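Local coordinates for aminoglycoside N(3)-acetyltransferase III (Serratia marcescens, PDB 7LAO), which transfers an acetyl group from acetyl-CoA to the N3 amine of 2-deoxystreptamine antibiotics such as gentamicin and kanamycin, thereby conferring resistance to them, at residues S8-L13 / R48-S53; G59-D64 / F105-P110; P118-V123 / G139-E144; A231-G236 / P247-E252. All coordinates share one frame; numbering follows the deposited sequence.

Contact 1. Residues S8-L13 / R48-S53; sequences SITADL and RAAVGS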
loop_
_atom_site.group_PDB
_atom_site.type_symbol
_atom_site.label_atom_id
_atom_site.label_comp_id
_atom_site.label_asym_id
_atom_site.label_seq_id
_atom_site.Cartn_x
_atom_site.Cartn_y
_atom_site.Cartn_z
ATOM N N SER A 8 1.253 19.018 -16.721
ATOM C CA SER A 8 -0.110 19.301 -16.270
ATOM C C SER A 8 -0.471 18.434 -15.076
ATOM O O SER A 8 -1.108 18.908 -14.127
ATOM C CB SER A 8 -1.106 19.099 -17.415
ATOM O OG SER A 8 -1.412 17.738 -17.663
ATOM N N ILE A 9 -0.025 17.175 -15.080
ATOM C CA ILE A 9 -0.224 16.313 -13.914
ATOM C C ILE A 9 0.561 16.823 -12.710
ATOM O O ILE A 9 0.062 16.782 -11.577
ATOM C CB ILE A 9 0.135 14.850 -14.230
ATOM C CG1 ILE A 9 -0.675 14.299 -15.449
ATOM C CG2 ILE A 9 -0.011 13.982 -12.911
ATOM C CD1 ILE A 9 -2.204 14.436 -15.317
ATOM N N THR A 10 1.781 17.333 -12.929
ATOM C CA THR A 10 2.529 17.920 -11.821
ATOM C C THR A 10 1.790 19.110 -11.230
ATOM O O THR A 10 1.755 19.272 -10.008
ATOM C CB THR A 10 3.938 18.345 -12.262
ATOM O OG1 THR A 10 4.630 17.235 -12.841
ATOM C CG2 THR A 10 4.740 18.801 -11.056
ATOM N N ALA A 11 1.210 19.966 -12.091
ATOM C CA ALA A 11 0.418 21.096 -11.618
ATOM C C ALA A 11 -0.787 20.637 -10.805
ATOM O O ALA A 11 -1.038 21.177 -9.721
ATOM C CB ALA A 11 -0.031 21.961 -12.786
ATOM N N ASP A 12 -1.506 19.602 -11.271
ATOM C CA ASP A 12 -2.646 19.097 -10.489
ATOM C C ASP A 12 -2.207 18.578 -9.106
ATOM O O ASP A 12 -2.877 18.816 -8.093
ATOM C CB ASP A 12 -3.371 17.978 -11.254
ATOM C CG ASP A 12 -3.972 18.446 -12.612
ATOM O OD1 ASP A 12 -4.172 19.672 -12.786
ATOM O OD2 ASP A 12 -4.263 17.566 -13.465
ATOM N N LEU A 13 -1.100 17.825 -9.049
ATOM C CA LEU A 13 -0.563 17.346 -7.783
ATOM C C LEU A 13 -0.256 18.499 -6.837
ATOM O O LEU A 13 -0.591 18.459 -5.640
ATOM C CB LEU A 13 0.713 16.542 -8.075
ATOM C CG LEU A 13 0.399 15.231 -8.792
ATOM C CD1 LEU A 13 1.773 14.578 -9.253
ATOM C CD2 LEU A 13 -0.422 14.277 -7.901
ATOM N N ARG A 48 7.410 12.553 -9.358
ATOM C CA ARG A 48 8.774 12.902 -8.968
ATOM C C ARG A 48 9.004 14.392 -9.111
ATOM O O ARG A 48 9.566 15.031 -8.209
ATOM C CB ARG A 48 9.815 12.137 -9.813
ATOM C CG ARG A 48 11.210 12.748 -9.676
ATOM C CD ARG A 48 11.677 12.632 -8.226
ATOM N NE ARG A 48 11.440 11.271 -7.751
ATOM C CZ ARG A 48 11.586 10.877 -6.486
ATOM N NH1 ARG A 48 12.005 11.742 -5.561
ATOM N NH2 ARG A 48 11.268 9.631 -6.161
ATOM N N ALA A 49 8.507 14.981 -10.215
ATOM C CA ALA A 49 8.564 16.430 -10.351
ATOM C C ALA A 49 7.878 17.093 -9.156
ATOM O O ALA A 49 8.364 18.101 -8.625
ATOM C CB ALA A 49 7.903 16.882 -11.670
ATOM N N ALA A 50 6.737 16.548 -8.731
ATOM C CA ALA A 50 5.990 17.183 -7.649
ATOM C C ALA A 50 6.758 17.112 -6.316
ATOM O O ALA A 50 6.723 18.061 -5.522
ATOM C CB ALA A 50 4.623 16.518 -7.485
ATOM N N VAL A 51 7.402 15.985 -6.009
ATOM C CA VAL A 51 8.064 15.894 -4.686
ATOM C C VAL A 51 9.547 16.275 -4.703
ATOM O O VAL A 51 10.181 16.330 -3.621
ATOM C CB VAL A 51 7.904 14.488 -4.069
ATOM C CG1 VAL A 51 6.371 14.150 -3.886
ATOM C CG2 VAL A 51 8.713 13.434 -4.892
ATOM N N GLY A 52 10.125 16.569 -5.872
ATOM C CA GLY A 52 11.541 16.923 -5.953
ATOM C C GLY A 52 12.468 15.769 -5.634
ATOM O O GLY A 52 12.061 14.651 -5.316
ATOM N N SER A 53 13.768 16.060 -5.741
ATOM C CA SER A 53 14.761 15.044 -5.493
ATOM C C SER A 53 14.817 14.678 -4.026
ATOM O O SER A 53 15.282 13.590 -3.711
ATOM C CB SER A 53 16.128 15.510 -5.999
ATOM O OG SER A 53 16.559 16.644 -5.278
#
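T10 meets A49 and A50 with both branches of its side chain, because a chi1 of -55° sets CG2 anti to the backbone N and keeps OG1 beside that N. The hydroxyl oxygen OG1 lies 3.5 Å from A49 CB, while T10 CG2 reaches over to A50 N at 3.8 Å. One turn on, L13 has its CG anti to the carbonyl carbon (chi1 -69°), and its CD1 rests against A50 CB at 3.9 Å. With methyl groups as the whole of the opposing side chains, the two helices come close: T10 CA and A50 CA are 5.5 Å apart. The polar end of T10 has partners on both sides, OG1 being hydrogen-bonded to I6 O of its own helix and weakly to A46 O of helix 40-51, across the interface. At the end of the second helix, R48 NH1 donates to G52 O at 2.9 Å and also to G55 O, so the guanidinium holds the exit of the chain as it leaves helical geometry at G52. Helix 6-16 lies alongside the end of helix 40-51, with L13 also touching L47 of that helix and V243 of strand 239-243, and V51 covering L57 of strand 56-60.

Contact 2. Residues G59-D64 / F105-P110; sequences GYASWD and FLLEAP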
loop_
_atom_site.group_PDB
_atom_site.type_symbol
_atom_site.label_atom_id
_atom_site.label_comp_id
_atom_site.label_asym_id
_atom_site.label_seq_id
_atom_site.Cartn_x
_atom_site.Cartn_y
_atom_site.Cartn_z
ATOM N N GLY A 59 4.759 2.780 -2.849
ATOM C CA GLY A 59 3.614 2.089 -3.414
ATOM C C GLY A 59 3.518 0.698 -2.842
ATOM O O GLY A 59 4.524 0.107 -2.417
ATOM N N TYR A 60 2.308 0.146 -2.882
ATOM C CA TYR A 60 2.036 -1.191 -2.357
ATOM C C TYR A 60 2.075 -2.172 -3.517
ATOM O O TYR A 60 1.098 -2.333 -4.249
ATOM C CB TYR A 60 0.698 -1.190 -1.638
ATOM C CG TYR A 60 0.280 -2.408 -0.882
ATOM C CD1 TYR A 60 1.178 -3.438 -0.552
ATOM C CD2 TYR A 60 -1.045 -2.545 -0.499
ATOM C CE1 TYR A 60 0.743 -4.564 0.152
ATOM C CE2 TYR A 60 -1.492 -3.652 0.194
ATOM C CZ TYR A 60 -0.604 -4.653 0.534
ATOM O OH TYR A 60 -1.069 -5.749 1.218
ATOM N N ALA A 61 3.226 -2.840 -3.691
ATOM C CA ALA A 61 3.450 -3.613 -4.914
ATOM C C ALA A 61 2.941 -5.046 -4.792
ATOM O O ALA A 61 2.339 -5.583 -5.727
ATOM C CB ALA A 61 4.941 -3.629 -5.272
ATOM N N SER A 62 3.228 -5.698 -3.674
ATOM C CA SER A 62 2.790 -7.086 -3.452
ATOM C C SER A 62 3.380 -7.937 -4.588
ATOM O O SER A 62 4.486 -7.646 -5.077
ATOM C CB SER A 62 1.275 -7.153 -3.309
ATOM O OG SER A 62 0.832 -8.511 -3.258
ATOM N N TRP A 63 2.674 -8.958 -5.062
ATOM C CA TRP A 63 3.272 -9.905 -5.997
ATOM C C TRP A 63 2.163 -10.566 -6.805
ATOM O O TRP A 63 1.175 -11.026 -6.226
ATOM C CB TRP A 63 4.082 -10.945 -5.202
ATOM C CG TRP A 63 4.891 -11.968 -6.003
ATOM C CD1 TRP A 63 5.298 -11.876 -7.297
ATOM C CD2 TRP A 63 5.356 -13.234 -5.520
ATOM N NE1 TRP A 63 6.015 -13.010 -7.658
ATOM C CE2 TRP A 63 6.062 -13.858 -6.580
ATOM C CE3 TRP A 63 5.255 -13.898 -4.291
ATOM C CZ2 TRP A 63 6.648 -15.111 -6.450
ATOM C CZ3 TRP A 63 5.847 -15.140 -4.157
ATOM C CH2 TRP A 63 6.535 -15.737 -5.235
ATOM N N ASP A 64 2.348 -10.660 -8.129
ATOM C CA ASP A 64 1.343 -11.274 -8.987
ATOM C C ASP A 64 1.296 -12.799 -8.882
ATOM O O ASP A 64 0.385 -13.402 -9.462
ATOM C CB ASP A 64 1.558 -10.837 -10.454
ATOM C CG ASP A 64 2.882 -11.333 -11.055
ATOM O OD1 ASP A 64 2.898 -11.608 -12.268
ATOM O OD2 ASP A 64 3.901 -11.461 -10.336
ATOM N N PHE A 105 5.745 0.784 -12.570
ATOM C CA PHE A 105 6.587 1.879 -13.044
ATOM C C PHE A 105 7.336 2.606 -11.936
ATOM O O PHE A 105 8.385 3.212 -12.199
ATOM C CB PHE A 105 5.734 2.854 -13.851
ATOM C CG PHE A 105 5.314 2.274 -15.179
ATOM C CD1 PHE A 105 4.124 1.565 -15.296
ATOM C CD2 PHE A 105 6.156 2.354 -16.277
ATOM C CE1 PHE A 105 3.764 0.983 -16.508
ATOM C CE2 PHE A 105 5.794 1.781 -17.497
ATOM C CZ PHE A 105 4.612 1.093 -17.602
ATOM N N LEU A 106 6.810 2.583 -10.710
ATOM C CA LEU A 106 7.611 2.995 -9.572
ATOM C C LEU A 106 8.835 2.086 -9.448
ATOM O O LEU A 106 9.947 2.564 -9.245
ATOM C CB LEU A 106 6.775 2.966 -8.300
ATOM C CG LEU A 106 5.646 4.021 -8.188
ATOM C CD1 LEU A 106 4.776 3.738 -6.955
ATOM C CD2 LEU A 106 6.229 5.424 -8.138
ATOM N N LEU A 107 8.650 0.778 -9.626
ATOM C CA LEU A 107 9.766 -0.152 -9.608
ATOM C C LEU A 107 10.802 0.181 -10.680
ATOM O O LEU A 107 12.007 0.022 -10.450
ATOM C CB LEU A 107 9.264 -1.589 -9.773
ATOM C CG LEU A 107 8.743 -2.120 -8.423
ATOM C CD1 LEU A 107 7.888 -3.345 -8.611
ATOM C CD2 LEU A 107 9.920 -2.451 -7.407
ATOM N N GLU A 108 10.365 0.680 -11.832
ATOM C CA GLU A 108 11.302 1.015 -12.911
ATOM C C GLU A 108 11.946 2.394 -12.744
ATOM O O GLU A 108 12.883 2.706 -13.489
ATOM C CB GLU A 108 10.584 0.908 -14.271
ATOM C CG GLU A 108 10.169 -0.530 -14.559
ATOM C CD GLU A 108 9.392 -0.701 -15.881
ATOM O OE1 GLU A 108 9.148 0.309 -16.587
ATOM O OE2 GLU A 108 9.005 -1.853 -16.193
ATOM N N ALA A 109 11.526 3.180 -11.746
ATOM C CA ALA A 109 12.058 4.520 -11.508
ATOM C C ALA A 109 13.501 4.421 -11.023
ATOM O O ALA A 109 13.871 3.410 -10.446
ATOM C CB ALA A 109 11.238 5.235 -10.424
ATOM N N PRO A 110 14.310 5.468 -11.209
ATOM C CA PRO A 110 15.741 5.343 -10.905
ATOM C C PRO A 110 15.978 5.120 -9.415
ATOM O O PRO A 110 15.423 5.819 -8.555
ATOM C CB PRO A 110 16.352 6.659 -11.413
ATOM C CG PRO A 110 15.157 7.524 -11.883
ATOM C CD PRO A 110 14.040 6.569 -12.160
#
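G59, the last residue but one of strand 56-60, meets L106 directly through its backbone: L106 CD1 lies 4.1 Å from G59 CA. Lacking a side chain, the glycine offers a bare patch of strand to the leucine methyl. L106 reaches that patch with CG anti to its carbonyl carbon (chi1 -69°) and an extended outer chain. At Y60 the side chain leaves the backbone on the side away from helix 102-108, and its ring stacks with that of F99. A61 turns back toward the helix, and its CB approaches L107 CD1 at 4.5 Å, a loose apolar touch. L107 leaves its backbone across the direction of the loop, and CD1 is the atom that arrives there. After A61 the chain departs: S62 is tied by its OG to D119 O and by its carbonyl to R114, and W63 sets its ring edge-to-face with F88. Both leucines also rest on V123 of strand 122-125, so L106 spans two adjacent strands, while L107 meets V123 and the loop just after strand 56-60. No hydrogen bond or charge pair joins the two segments; they bury 90 Å² in all, and the closest pairs are carbon to carbon. Such a contact implies loose apolar packing without directional bonds, while the strand itself is fixed by backbone bonds such as that between G59 and V123.

Contact 3. Residues P118-V123 / G139-E144; sequences PDASMV and GQALGE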
loop_
_atom_site.group_PDB
_atom_site.type_symbol
_atom_site.label_atom_id
_atom_site.label_comp_id
_atom_site.label_asym_id
_atom_site.label_seq_id
_atom_site.Cartn_x
_atom_site.Cartn_y
_atom_site.Cartn_z
ATOM N N PRO A 118 7.157 -10.988 0.330
ATOM C CA PRO A 118 6.579 -11.156 -1.016
ATOM C C PRO A 118 5.106 -10.792 -1.079
ATOM O O PRO A 118 4.684 -10.088 -2.008
ATOM C CB PRO A 118 6.823 -12.634 -1.327
ATOM C CG PRO A 118 7.818 -13.114 -0.279
ATOM C CD PRO A 118 7.554 -12.270 0.928
ATOM N N ASP A 119 4.306 -11.222 -0.105
ATOM C CA ASP A 119 2.885 -10.914 -0.213
ATOM C C ASP A 119 2.585 -9.442 0.075
ATOM O O ASP A 119 1.660 -8.878 -0.521
ATOM C CB ASP A 119 2.077 -11.830 0.702
ATOM C CG ASP A 119 0.591 -11.660 0.511
ATOM O OD1 ASP A 119 0.016 -12.225 -0.441
ATOM O OD2 ASP A 119 0.021 -10.908 1.313
ATOM N N ALA A 120 3.354 -8.791 0.946
ATOM C CA ALA A 120 3.079 -7.406 1.321
ATOM C C ALA A 120 4.096 -6.447 0.725
ATOM O O ALA A 120 4.199 -5.307 1.159
ATOM C CB ALA A 120 3.043 -7.267 2.838
ATOM N N SER A 121 4.843 -6.895 -0.277
ATOM C CA SER A 121 5.971 -6.141 -0.806
ATOM C C SER A 121 5.643 -4.682 -1.107
ATOM O O SER A 121 4.596 -4.350 -1.690
ATOM C CB SER A 121 6.451 -6.847 -2.072
ATOM O OG SER A 121 7.522 -6.150 -2.651
ATOM N N MET A 122 6.563 -3.804 -0.735
ATOM C CA MET A 122 6.417 -2.371 -0.947
ATOM C C MET A 122 7.531 -1.879 -1.857
ATOM O O MET A 122 8.630 -2.413 -1.825
ATOM C CB MET A 122 6.502 -1.595 0.377
ATOM C CG MET A 122 5.517 -2.059 1.402
ATOM S SD MET A 122 3.883 -1.295 1.156
ATOM C CE MET A 122 3.018 -2.204 2.423
ATOM N N VAL A 123 7.246 -0.848 -2.658
ATOM C CA VAL A 123 8.254 -0.222 -3.503
ATOM C C VAL A 123 8.386 1.197 -2.980
ATOM O O VAL A 123 7.377 1.819 -2.598
ATOM C CB VAL A 123 7.885 -0.257 -5.014
ATOM C CG1 VAL A 123 6.455 0.387 -5.270
ATOM C CG2 VAL A 123 8.895 0.493 -5.832
ATOM N N GLY A 139 5.044 -11.929 9.361
ATOM C CA GLY A 139 4.451 -11.551 10.624
ATOM C C GLY A 139 4.478 -10.062 10.901
ATOM O O GLY A 139 3.992 -9.624 11.952
ATOM N N GLN A 140 5.059 -9.274 10.012
ATOM C CA GLN A 140 5.106 -7.828 10.138
ATOM C C GLN A 140 4.716 -7.223 8.808
ATOM O O GLN A 140 5.407 -6.374 8.244
ATOM C CB GLN A 140 6.484 -7.355 10.609
ATOM C CG GLN A 140 6.912 -7.986 11.928
ATOM C CD GLN A 140 8.143 -7.344 12.542
ATOM O OE1 GLN A 140 9.151 -7.100 11.862
ATOM N NE2 GLN A 140 8.060 -7.052 13.849
ATOM N N ALA A 141 3.590 -7.696 8.272
ATOM C CA ALA A 141 3.181 -7.288 6.933
ATOM C C ALA A 141 2.848 -5.798 6.875
ATOM O O ALA A 141 3.418 -5.047 6.066
ATOM C CB ALA A 141 1.980 -8.124 6.478
ATOM N N LEU A 142 1.906 -5.352 7.710
ATOM C CA LEU A 142 1.408 -3.994 7.620
ATOM C C LEU A 142 1.357 -3.304 8.974
ATOM O O LEU A 142 0.894 -2.165 9.044
ATOM C CB LEU A 142 -0.017 -3.989 7.001
ATOM C CG LEU A 142 -0.103 -4.691 5.622
ATOM C CD1 LEU A 142 -1.566 -4.958 5.151
ATOM C CD2 LEU A 142 0.680 -3.875 4.536
ATOM N N GLY A 143 1.755 -3.975 10.052
ATOM C CA GLY A 143 1.598 -3.411 11.378
ATOM C C GLY A 143 2.899 -2.915 11.996
ATOM O O GLY A 143 3.689 -2.255 11.311
ATOM N N GLU A 144 3.159 -3.245 13.262
ATOM C CA GLU A 144 4.386 -2.810 13.900
ATOM C C GLU A 144 5.588 -3.476 13.232
ATOM O O GLU A 144 5.561 -4.663 12.903
ATOM C CB GLU A 144 4.371 -3.153 15.406
ATOM C CG GLU A 144 3.188 -2.505 16.144
ATOM C CD GLU A 144 3.216 -2.724 17.677
ATOM O OE1 GLU A 144 2.191 -2.385 18.332
ATOM O OE2 GLU A 144 4.244 -3.226 18.216
#
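A120 and M122 supply all of the apolar contact on the first side, A141 and L142 on the second. The two alanine methyls meet at 3.9 Å, A120 CB to A141 CB. The closest approach is that of M122 CE to L142 CD2, at 3.6 Å. The methionine chain, with CG anti to its carbonyl carbon and a bend at chi2 (-83°), brings its terminal methyl CE against CD2 of L142, the two side chains crossing at about a right angle. L142 CD2 also comes within 4.5 Å of A120 CB, so this one branch touches both A120 and M122. Polar interactions lie around the apolar patch and not across it: no hydrogen bond joins the two segments. The backbone N and O of A141 are nevertheless both bonded, to D206 OD2 and H136 NE2, which would steady the residue that presents the methyl. D119 and A120 border a bound buffer molecule, which is hydrogen-bonded to D119 OD2 and lies about 3 Å from the A120 side chain at the nearest atoms, consistent with a pocket beside the contact. In the fold, the turn leading into strand 122-125 is joined here to the loop between helices 129-133 and 147-153, while Y60 of strand 56-60 touches both M122 and L142, and P118 packs on strand 185-192.

Contact 4. Residues A231-G236 / P247-E252; sequences AYVELG and PSYLFE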
loop_
_atom_site.group_PDB
_atom_site.type_symbol
_atom_site.label_atom_id
_atom_site.label_comp_id
_atom_site.label_asym_id
_atom_site.label_seq_id
_atom_site.Cartn_x
_atom_site.Cartn_y
_atom_site.Cartn_z
ATOM N N ALA A 231 -15.547 8.071 7.578
ATOM C CA ALA A 231 -15.783 8.857 8.783
ATOM C C ALA A 231 -14.744 9.958 8.922
ATOM O O ALA A 231 -15.094 11.089 9.291
ATOM C CB ALA A 231 -15.771 7.963 10.034
ATOM N N TYR A 232 -13.472 9.675 8.545
ATOM C CA TYR A 232 -12.440 10.704 8.639
ATOM C C TYR A 232 -12.708 11.840 7.662
ATOM O O TYR A 232 -12.523 13.024 7.992
ATOM C CB TYR A 232 -11.044 10.107 8.382
ATOM C CG TYR A 232 -9.918 11.118 8.460
ATOM C CD1 TYR A 232 -9.393 11.539 9.699
ATOM C CD2 TYR A 232 -9.335 11.634 7.277
ATOM C CE1 TYR A 232 -8.334 12.493 9.764
ATOM C CE2 TYR A 232 -8.278 12.543 7.341
ATOM C CZ TYR A 232 -7.781 12.954 8.557
ATOM O OH TYR A 232 -6.780 13.905 8.560
ATOM N N VAL A 233 -13.170 11.505 6.459
ATOM C CA VAL A 233 -13.418 12.557 5.473
ATOM C C VAL A 233 -14.384 13.649 5.975
ATOM O O VAL A 233 -14.240 14.819 5.603
ATOM C CB VAL A 233 -13.884 11.903 4.155
ATOM C CG1 VAL A 233 -14.742 12.926 3.257
ATOM C CG2 VAL A 233 -12.690 11.354 3.425
ATOM N N GLU A 234 -15.327 13.316 6.874
ATOM C CA GLU A 234 -16.272 14.317 7.343
ATOM C C GLU A 234 -15.599 15.498 8.048
ATOM O O GLU A 234 -16.150 16.613 8.052
ATOM C CB GLU A 234 -17.299 13.645 8.249
ATOM C CG GLU A 234 -18.168 12.623 7.539
ATOM C CD GLU A 234 -19.331 12.142 8.409
ATOM O OE1 GLU A 234 -19.228 12.251 9.653
ATOM O OE2 GLU A 234 -20.350 11.676 7.852
ATOM N N LEU A 235 -14.399 15.294 8.630
ATOM C CA LEU A 235 -13.691 16.376 9.328
ATOM C C LEU A 235 -13.201 17.475 8.393
ATOM O O LEU A 235 -12.920 18.592 8.856
ATOM C CB LEU A 235 -12.472 15.811 10.068
ATOM C CG LEU A 235 -12.680 14.804 11.195
ATOM C CD1 LEU A 235 -11.290 14.377 11.838
ATOM C CD2 LEU A 235 -13.583 15.352 12.253
ATOM N N GLY A 236 -13.102 17.187 7.094
ATOM C CA GLY A 236 -12.694 18.219 6.155
ATOM C C GLY A 236 -11.229 18.606 6.294
ATOM O O GLY A 236 -10.856 19.719 5.914
ATOM N N PRO A 247 -10.887 11.931 -9.864
ATOM C CA PRO A 247 -11.112 12.451 -8.498
ATOM C C PRO A 247 -10.054 11.914 -7.541
ATOM O O PRO A 247 -9.775 10.709 -7.508
ATOM C CB PRO A 247 -12.490 11.912 -8.120
ATOM C CG PRO A 247 -12.744 10.781 -9.072
ATOM C CD PRO A 247 -12.049 11.172 -10.359
ATOM N N SER A 248 -9.468 12.801 -6.759
ATOM C CA SER A 248 -8.282 12.393 -6.022
ATOM C C SER A 248 -8.332 12.930 -4.598
ATOM O O SER A 248 -9.021 13.919 -4.318
ATOM C CB SER A 248 -6.995 12.830 -6.742
ATOM O OG SER A 248 -6.824 12.094 -7.957
ATOM N N TYR A 249 -7.617 12.237 -3.701
ATOM C CA TYR A 249 -7.559 12.587 -2.277
ATOM C C TYR A 249 -6.112 12.642 -1.826
ATOM O O TYR A 249 -5.273 11.835 -2.269
ATOM C CB TYR A 249 -8.240 11.562 -1.379
ATOM C CG TYR A 249 -9.720 11.399 -1.580
ATOM C CD1 TYR A 249 -10.226 10.703 -2.681
ATOM C CD2 TYR A 249 -10.623 11.923 -0.635
ATOM C CE1 TYR A 249 -11.601 10.541 -2.851
ATOM C CE2 TYR A 249 -11.983 11.758 -0.803
ATOM C CZ TYR A 249 -12.475 11.073 -1.894
ATOM O OH TYR A 249 -13.822 10.925 -2.061
ATOM N N LEU A 250 -5.821 13.570 -0.915
ATOM C CA LEU A 250 -4.529 13.581 -0.246
ATOM C C LEU A 250 -4.788 13.667 1.275
ATOM O O LEU A 250 -5.442 14.611 1.755
ATOM C CB LEU A 250 -3.623 14.722 -0.750
ATOM C CG LEU A 250 -2.191 14.784 -0.144
ATOM C CD1 LEU A 250 -1.301 13.596 -0.498
ATOM C CD2 LEU A 250 -1.503 16.125 -0.497
ATOM N N PHE A 251 -4.343 12.641 1.993
ATOM C CA PHE A 251 -4.495 12.473 3.450
ATOM C C PHE A 251 -3.151 12.532 4.165
ATOM O O PHE A 251 -2.162 11.924 3.722
ATOM C CB PHE A 251 -5.102 11.106 3.774
ATOM C CG PHE A 251 -6.412 10.843 3.160
ATOM C CD1 PHE A 251 -7.540 11.460 3.661
ATOM C CD2 PHE A 251 -6.554 9.927 2.110
ATOM C CE1 PHE A 251 -8.814 11.217 3.135
ATOM C CE2 PHE A 251 -7.845 9.674 1.557
ATOM C CZ PHE A 251 -8.949 10.301 2.071
ATOM N N GLU A 252 -3.128 13.178 5.339
ATOM C CA GLU A 252 -1.962 13.146 6.220
ATOM C C GLU A 252 -1.957 11.828 6.973
ATOM O O GLU A 252 -2.932 11.522 7.694
ATOM C CB GLU A 252 -2.007 14.316 7.200
ATOM C CG GLU A 252 -0.751 14.544 7.933
ATOM C CD GLU A 252 -0.977 14.945 9.386
ATOM O OE1 GLU A 252 -0.545 14.193 10.293
ATOM O OE2 GLU A 252 -1.598 16.011 9.610
#
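Y232 OH is hydrogen-bonded to D255 OD1 of helix 253-268, and the same tyrosine meets F251 across the contact with the edge of its ring. The arrangement is helix-on-sheet packing: the end of helix 224-233 covers strand 246-252, which pairs with strand 239-243 in a beta hairpin of the central mixed sheet. F251 and Y249, two residues apart on the strand, both point toward the helix, as alternation along a strand requires. Y232 has CG anti to its backbone N (chi1 180°), which swings the ring out to the strand; its CE2 lies 3.9 Å from F251 CD1, and the two side chains slide past each other in opposite directions. F251 CD1 arrives near the plane of the tyrosine ring. The tyrosine is boxed in further by F259, whose ring it meets edge-to-face, and by I256, which F251 touches as well. From V233 to G236 the chain makes a type I turn, with G236 N bonded to V233 O at 3.0 Å and G236 taking a positive phi before the chain heads for strand 239-243. V233 bridges the two aromatic residues of the strand through a single methyl. That methyl, CG2, stands 4.3 Å from Y249 CE2, and it sits in the plane of the F251 ring, at its edge, 3.9 Å from F251 CE1.

In the fold
From the N terminus, contact 1 brings the end of helix 40-51 back against helix 6-16, closing a loop that includes strand 23-28. The chain then enters strand 56-60, where contact 2 opens; a long, mostly irregular excursion returns as helix 102-108. Contact 3 closes a short loop from strand 122-125 to residues 139-144, and contact 4 closes the shortest, folding strand 246-252 back against helix 224-233. The four loops follow in series, with none nested or crossed. Contacts 2 and 3 touch through neighbouring strands, S62 N lying 2.8 Å from S121 O. Contact 4 lies toward the other end of the same sheet, on the opposite side of the chain's centre from contact 2, their centres about 25 Å apart.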